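Local structure of citrate lyase (Yersinia pestis, 3QLL) at residues A[224-229]-A[239-244]; A[233-238]-A[261-266]. The protein is a putative citrate lyase beta subunit encoded in a virulence operon, a CitE-like barrel protein that probably binds magnesium and acts as a lyase. One frame throughout, in Å; residues are numbered along the deposited sequence.

Interaction 1 (A[224-229]-A[239-244]); sequences AIDAPF and QSETLR
In the beta-alpha-beta unit that carries the seventh strand of the barrel into the eighth, strand 224-226 and the residues that follow it meet helix 235-248 through one residue, Glu241, whose carboxylate enters between Asp226 and Phe229. CG of Glu241 is anti to its backbone N (chi1 -175°) and the chain runs on extended, which carries the acid across to Asp226 and Phe229. OE2 of Glu241 lies 3.5 Å from CD1 of Phe229, at the edge of the ring. The carboxylate stands nearly perpendicular to the ring, their planes 83° apart. OE1 also approaches CB of Phe229, at 3.8 Å. On the Asp226 side, OD2 of Asp226 stands 3.9 Å from OE1 of Glu241, an approach of like charges. The barrel's eighth strand supplies the counter-ion: NZ of Lys253 forms salt bridges with both OD2 of Asp226 and OE1 of Glu241 and donates to O of Ala227, so its positive charge probably offsets the repulsion. Arg210 of helix 203-220 makes a salt bridge to OD1 of Asp226, an atom that also accepts a weak 2.8 Å bond from N of Ala227. Next along the chain, the side chain of Pro228 comes to about 7 Å (nearest atoms) from that of Arg107, a predicted substrate-binding residue.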
loop_
_atom_site.group_PDB
_atom_site.type_symbol
_atom_site.label_atom_id
_atom_site.label_comp_id
_atom_site.label_asym_id
_atom_site.label_seq_id
_atom_site.Cartn_x
_atom_site.Cartn_y
_atom_site.Cartn_z
ATOM N N ALA A 224 -5.505 3.353 -16.334
ATOM C CA ALA A 224 -5.002 4.345 -15.386
ATOM C C ALA A 224 -4.205 5.378 -16.157
ATOM O O ALA A 224 -3.376 5.035 -17.011
ATOM C CB ALA A 224 -4.144 3.693 -14.355
ATOM N N ILE A 225 -4.501 6.646 -15.923
ATOM C CA ILE A 225 -3.770 7.693 -16.596
ATOM C C ILE A 225 -2.895 8.478 -15.642
ATOM O O ILE A 225 -3.407 9.133 -14.736
ATOM C CB ILE A 225 -4.717 8.651 -17.308
ATOM C CG1 ILE A 225 -5.650 7.863 -18.238
ATOM C CG2 ILE A 225 -3.916 9.706 -18.072
ATOM C CD1 ILE A 225 -6.909 8.602 -18.583
ATOM N N ASP A 226 -1.584 8.459 -15.886
ATOM C CA ASP A 226 -0.662 9.132 -14.988
ATOM C C ASP A 226 -0.803 10.666 -15.017
ATOM O O ASP A 226 -1.212 11.275 -16.037
ATOM C CB ASP A 226 0.789 8.724 -15.279
ATOM C CG ASP A 226 1.748 9.115 -14.147
ATOM O OD1 ASP A 226 1.295 9.268 -12.972
ATOM O OD2 ASP A 226 2.957 9.250 -14.436
ATOM N N ALA A 227 -0.436 11.245 -13.871
ATOM C CA ALA A 227 -0.331 12.668 -13.658
ATOM C C ALA A 227 0.586 13.316 -14.679
ATOM O O ALA A 227 1.474 12.661 -15.227
ATOM C CB ALA A 227 0.159 12.948 -12.239
ATOM N N PRO A 228 0.350 14.610 -14.947
ATOM C CA PRO A 228 1.288 15.381 -15.770
ATOM C C PRO A 228 2.608 15.600 -15.030
ATOM O O PRO A 228 2.601 15.779 -13.806
ATOM C CB PRO A 228 0.572 16.722 -15.982
ATOM C CG PRO A 228 -0.435 16.818 -14.876
ATOM C CD PRO A 228 -0.819 15.400 -14.509
ATOM N N PHE A 229 3.708 15.664 -15.776
ATOM C CA PHE A 229 4.990 15.987 -15.181
ATOM C C PHE A 229 5.120 17.484 -15.268
ATOM O O PHE A 229 4.946 18.056 -16.342
ATOM C CB PHE A 229 6.124 15.286 -15.938
ATOM C CG PHE A 229 7.485 15.448 -15.306
ATOM C CD1 PHE A 229 7.835 14.765 -14.154
ATOM C CD2 PHE A 229 8.453 16.241 -15.926
ATOM C CE1 PHE A 229 9.112 14.921 -13.581
ATOM C CE2 PHE A 229 9.725 16.402 -15.374
ATOM C CZ PHE A 229 10.053 15.738 -14.201
ATOM N N GLN A 239 10.741 11.564 -19.209
ATOM C CA GLN A 239 11.001 10.225 -19.746
ATOM C C GLN A 239 11.025 9.134 -18.674
ATOM O O GLN A 239 10.445 8.063 -18.840
ATOM C CB GLN A 239 12.331 10.203 -20.527
ATOM C CG GLN A 239 12.290 10.934 -21.864
ATOM C CD GLN A 239 13.641 11.069 -22.558
ATOM O OE1 GLN A 239 14.710 10.827 -21.952
ATOM N NE2 GLN A 239 13.621 11.557 -23.799
ATOM N N SER A 240 11.751 9.422 -17.607
ATOM C CA SER A 240 11.890 8.546 -16.474
ATOM C C SER A 240 10.521 8.259 -15.811
ATOM O O SER A 240 10.196 7.089 -15.541
ATOM C CB SER A 240 12.866 9.134 -15.468
ATOM O OG SER A 240 12.981 8.300 -14.334
ATOM N N GLU A 241 9.747 9.323 -15.532
ATOM C CA GLU A 241 8.432 9.193 -14.883
ATOM C C GLU A 241 7.473 8.395 -15.768
ATOM O O GLU A 241 6.709 7.506 -15.266
ATOM C CB GLU A 241 7.830 10.568 -14.509
ATOM C CG GLU A 241 6.523 10.464 -13.726
ATOM C CD GLU A 241 6.028 11.798 -13.121
ATOM O OE1 GLU A 241 5.068 12.398 -13.656
ATOM O OE2 GLU A 241 6.608 12.229 -12.082
ATOM N N THR A 242 7.521 8.683 -17.069
ATOM C CA THR A 242 6.651 8.003 -18.022
ATOM C C THR A 242 6.910 6.479 -18.074
ATOM O O THR A 242 5.985 5.672 -18.005
ATOM C CB THR A 242 6.807 8.622 -19.452
ATOM O OG1 THR A 242 6.643 10.040 -19.364
ATOM C CG2 THR A 242 5.790 8.080 -20.417
ATOM N N LEU A 243 8.181 6.101 -18.116
ATOM C CA LEU A 243 8.590 4.705 -18.086
ATOM C C LEU A 243 8.192 3.983 -16.787
ATOM O O LEU A 243 7.706 2.847 -16.813
ATOM C CB LEU A 243 10.098 4.611 -18.294
ATOM C CG LEU A 243 10.555 4.738 -19.746
ATOM C CD1 LEU A 243 12.090 4.818 -19.838
ATOM C CD2 LEU A 243 9.976 3.634 -20.629
ATOM N N ARG A 244 8.444 4.635 -15.654
ATOM C CA ARG A 244 8.026 4.118 -14.343
ATOM C C ARG A 244 6.523 3.883 -14.311
ATOM O O ARG A 244 6.063 2.853 -13.796
ATOM C CB ARG A 244 8.420 5.077 -13.215
ATOM C CG ARG A 244 9.860 4.933 -12.772
ATOM C CD ARG A 244 10.197 5.840 -11.572
ATOM N NE ARG A 244 10.661 5.064 -10.422
ATOM C CZ ARG A 244 11.388 5.557 -9.420
ATOM N NH1 ARG A 244 11.713 6.845 -9.404
ATOM N NH2 ARG A 244 11.775 4.770 -8.420
#

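Interaction 2 (A[233-238]-A[261-266]); sequences HDVSGL and ISTINT
No hydrogen bond crosses between 233-238 and 261-266, although a threonine stands at the middle of the contact: Thr263 meets Leu238 through carbon. The ends of the two side chains meet head on, with CD2 of Leu238 3.8 Å from CB of Thr263 and equally close to its CG2. With chi1 of Thr263 at -61°, CG2 swings opposite the backbone N and joins CB in facing that leucine methyl. OG1 of Thr263 is a little farther off, 4.1 Å from CD2 of Leu238. The other leucine methyl, CD1, turns to Ile264 and approaches its CG1 at 4.3 Å. Val235, one turn earlier on an exposed part of the helix, adds a looser touch, its CG2 4.4 Å from OG1 of Thr263. The contact thus sets the first turn of helix 235-248 beside helix 261-267, which follows the eighth barrel strand; Leu238 and Ile264 also pack on that strand, at Lys253 and Ala255 respectively. Asp234 is the N-cap of helix 235-248: N of Gly237 donates to its OD1 at 2.8 Å, coming in well off the carboxylate plane, by 61°. Within helix 261-267, O of Ser262 accepts hydrogen bonds from both N and OG1 of Thr266, one donor on each face of the carbonyl. Between these two segments the helices are therefore held by van der Waals contact, chiefly of Leu238 with Thr263 and Ile264, whose strength depends on the fit of the surfaces and not on bond direction.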
loop_
_atom_site.group_PDB
_atom_site.type_symbol
_atom_site.label_atom_id
_atom_site.label_comp_id
_atom_site.label_asym_id
_atom_site.label_seq_id
_atom_site.Cartn_x
_atom_site.Cartn_y
_atom_site.Cartn_z
ATOM N N HIS A 233 11.049 21.715 -18.847
ATOM C CA HIS A 233 12.430 21.800 -19.290
ATOM C C HIS A 233 13.208 20.532 -18.989
ATOM O O HIS A 233 14.188 20.246 -19.664
ATOM C CB HIS A 233 13.120 22.999 -18.667
ATOM C CG HIS A 233 12.501 24.292 -19.065
ATOM N ND1 HIS A 233 12.078 24.537 -20.353
ATOM C CD2 HIS A 233 12.230 25.411 -18.356
ATOM C CE1 HIS A 233 11.566 25.752 -20.419
ATOM N NE2 HIS A 233 11.648 26.304 -19.223
ATOM N N ASP A 234 12.770 19.783 -17.980
ATOM C CA ASP A 234 13.416 18.531 -17.607
ATOM C C ASP A 234 12.848 17.355 -18.401
ATOM O O ASP A 234 12.150 16.480 -17.839
ATOM C CB ASP A 234 13.262 18.299 -16.088
ATOM C CG ASP A 234 13.906 16.997 -15.616
ATOM O OD1 ASP A 234 14.771 16.456 -16.332
ATOM O OD2 ASP A 234 13.592 16.536 -14.504
ATOM N N VAL A 235 13.249 17.267 -19.668
ATOM C CA VAL A 235 12.856 16.152 -20.541
ATOM C C VAL A 235 13.307 14.764 -19.999
ATOM O O VAL A 235 12.579 13.781 -20.108
ATOM C CB VAL A 235 13.393 16.382 -21.999
ATOM C CG1 VAL A 235 14.913 16.543 -22.001
ATOM C CG2 VAL A 235 12.948 15.299 -22.975
ATOM N N SER A 236 14.485 14.694 -19.391
ATOM C CA SER A 236 14.919 13.474 -18.715
ATOM C C SER A 236 13.899 13.032 -17.633
ATOM O O SER A 236 13.529 11.869 -17.572
ATOM C CB SER A 236 16.305 13.656 -18.117
ATOM O OG SER A 236 16.654 12.468 -17.439
ATOM N N GLY A 237 13.489 13.949 -16.754
ATOM C CA GLY A 237 12.518 13.616 -15.721
ATOM C C GLY A 237 11.189 13.136 -16.271
ATOM O O GLY A 237 10.605 12.182 -15.764
ATOM N N LEU A 238 10.778 13.703 -17.392
ATOM C CA LEU A 238 9.549 13.315 -18.039
ATOM C C LEU A 238 9.622 11.888 -18.560
ATOM O O LEU A 238 8.677 11.108 -18.396
ATOM C CB LEU A 238 9.250 14.257 -19.206
ATOM C CG LEU A 238 8.086 13.882 -20.125
ATOM C CD1 LEU A 238 6.765 13.841 -19.321
ATOM C CD2 LEU A 238 7.994 14.769 -21.339
ATOM N N ILE A 261 4.252 15.980 -25.489
ATOM C CA ILE A 261 3.375 15.024 -26.165
ATOM C C ILE A 261 4.111 13.941 -26.941
ATOM O O ILE A 261 3.757 12.767 -26.846
ATOM C CB ILE A 261 2.365 15.734 -27.108
ATOM C CG1 ILE A 261 1.423 16.620 -26.295
ATOM C CG2 ILE A 261 1.511 14.723 -27.869
ATOM C CD1 ILE A 261 0.681 15.877 -25.250
ATOM N N SER A 262 5.116 14.326 -27.721
ATOM C CA SER A 262 5.816 13.360 -28.557
ATOM C C SER A 262 6.566 12.347 -27.675
ATOM O O SER A 262 6.566 11.148 -27.955
ATOM C CB SER A 262 6.783 14.066 -29.536
ATOM O OG SER A 262 8.024 14.423 -28.952
ATOM N N THR A 263 7.194 12.831 -26.612
ATOM C CA THR A 263 7.866 11.941 -25.661
ATOM C C THR A 263 6.912 10.897 -25.063
ATOM O O THR A 263 7.225 9.700 -25.045
ATOM C CB THR A 263 8.496 12.755 -24.507
ATOM O OG1 THR A 263 9.482 13.669 -25.045
ATOM C CG2 THR A 263 9.175 11.849 -23.535
ATOM N N ILE A 264 5.737 11.346 -24.638
ATOM C CA ILE A 264 4.760 10.477 -24.015
ATOM C C ILE A 264 4.212 9.477 -25.054
ATOM O O ILE A 264 4.071 8.276 -24.772
ATOM C CB ILE A 264 3.609 11.278 -23.393
ATOM C CG1 ILE A 264 4.080 12.016 -22.133
ATOM C CG2 ILE A 264 2.434 10.366 -23.101
ATOM C CD1 ILE A 264 3.054 13.034 -21.581
ATOM N N ASN A 265 3.882 9.969 -26.245
ATOM C CA ASN A 265 3.418 9.103 -27.320
ATOM C C ASN A 265 4.360 7.973 -27.667
ATOM O O ASN A 265 3.976 6.801 -27.700
ATOM C CB ASN A 265 3.120 9.922 -28.574
ATOM C CG ASN A 265 1.813 10.669 -28.453
ATOM O OD1 ASN A 265 1.019 10.373 -27.563
ATOM N ND2 ASN A 265 1.562 11.604 -29.353
ATOM N N THR A 266 5.611 8.336 -27.873
ATOM C CA THR A 266 6.634 7.382 -28.246
ATOM C C THR A 266 6.828 6.285 -27.216
ATOM O O THR A 266 6.873 5.109 -27.572
ATOM C CB THR A 266 7.982 8.079 -28.486
ATOM O OG1 THR A 266 7.813 9.102 -29.468
ATOM C CG2 THR A 266 9.015 7.069 -28.940
#

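Interactions 1 and 2 lie with their centres 9 Å apart on the same side of the chain's centre and share helix 235-248, whose first turn serves interaction 2 and whose following residues serve interaction 1. Their segments alternate along the chain: 224-229, 233-238, 239-244, then 261-266. Phe229 joins the two directly, its CE2 3.5 Å from N of Leu238 and its CZ 3.5 Å from C of Gly237, while CG of Gln239 meets CG2 of Thr263 at 3.7 Å. Helix 235-248 is thereby packed against the residues following the seventh strand and against helix 261-267, joining the last beta-alpha-beta unit of the eight-stranded parallel barrel to the helix beyond it.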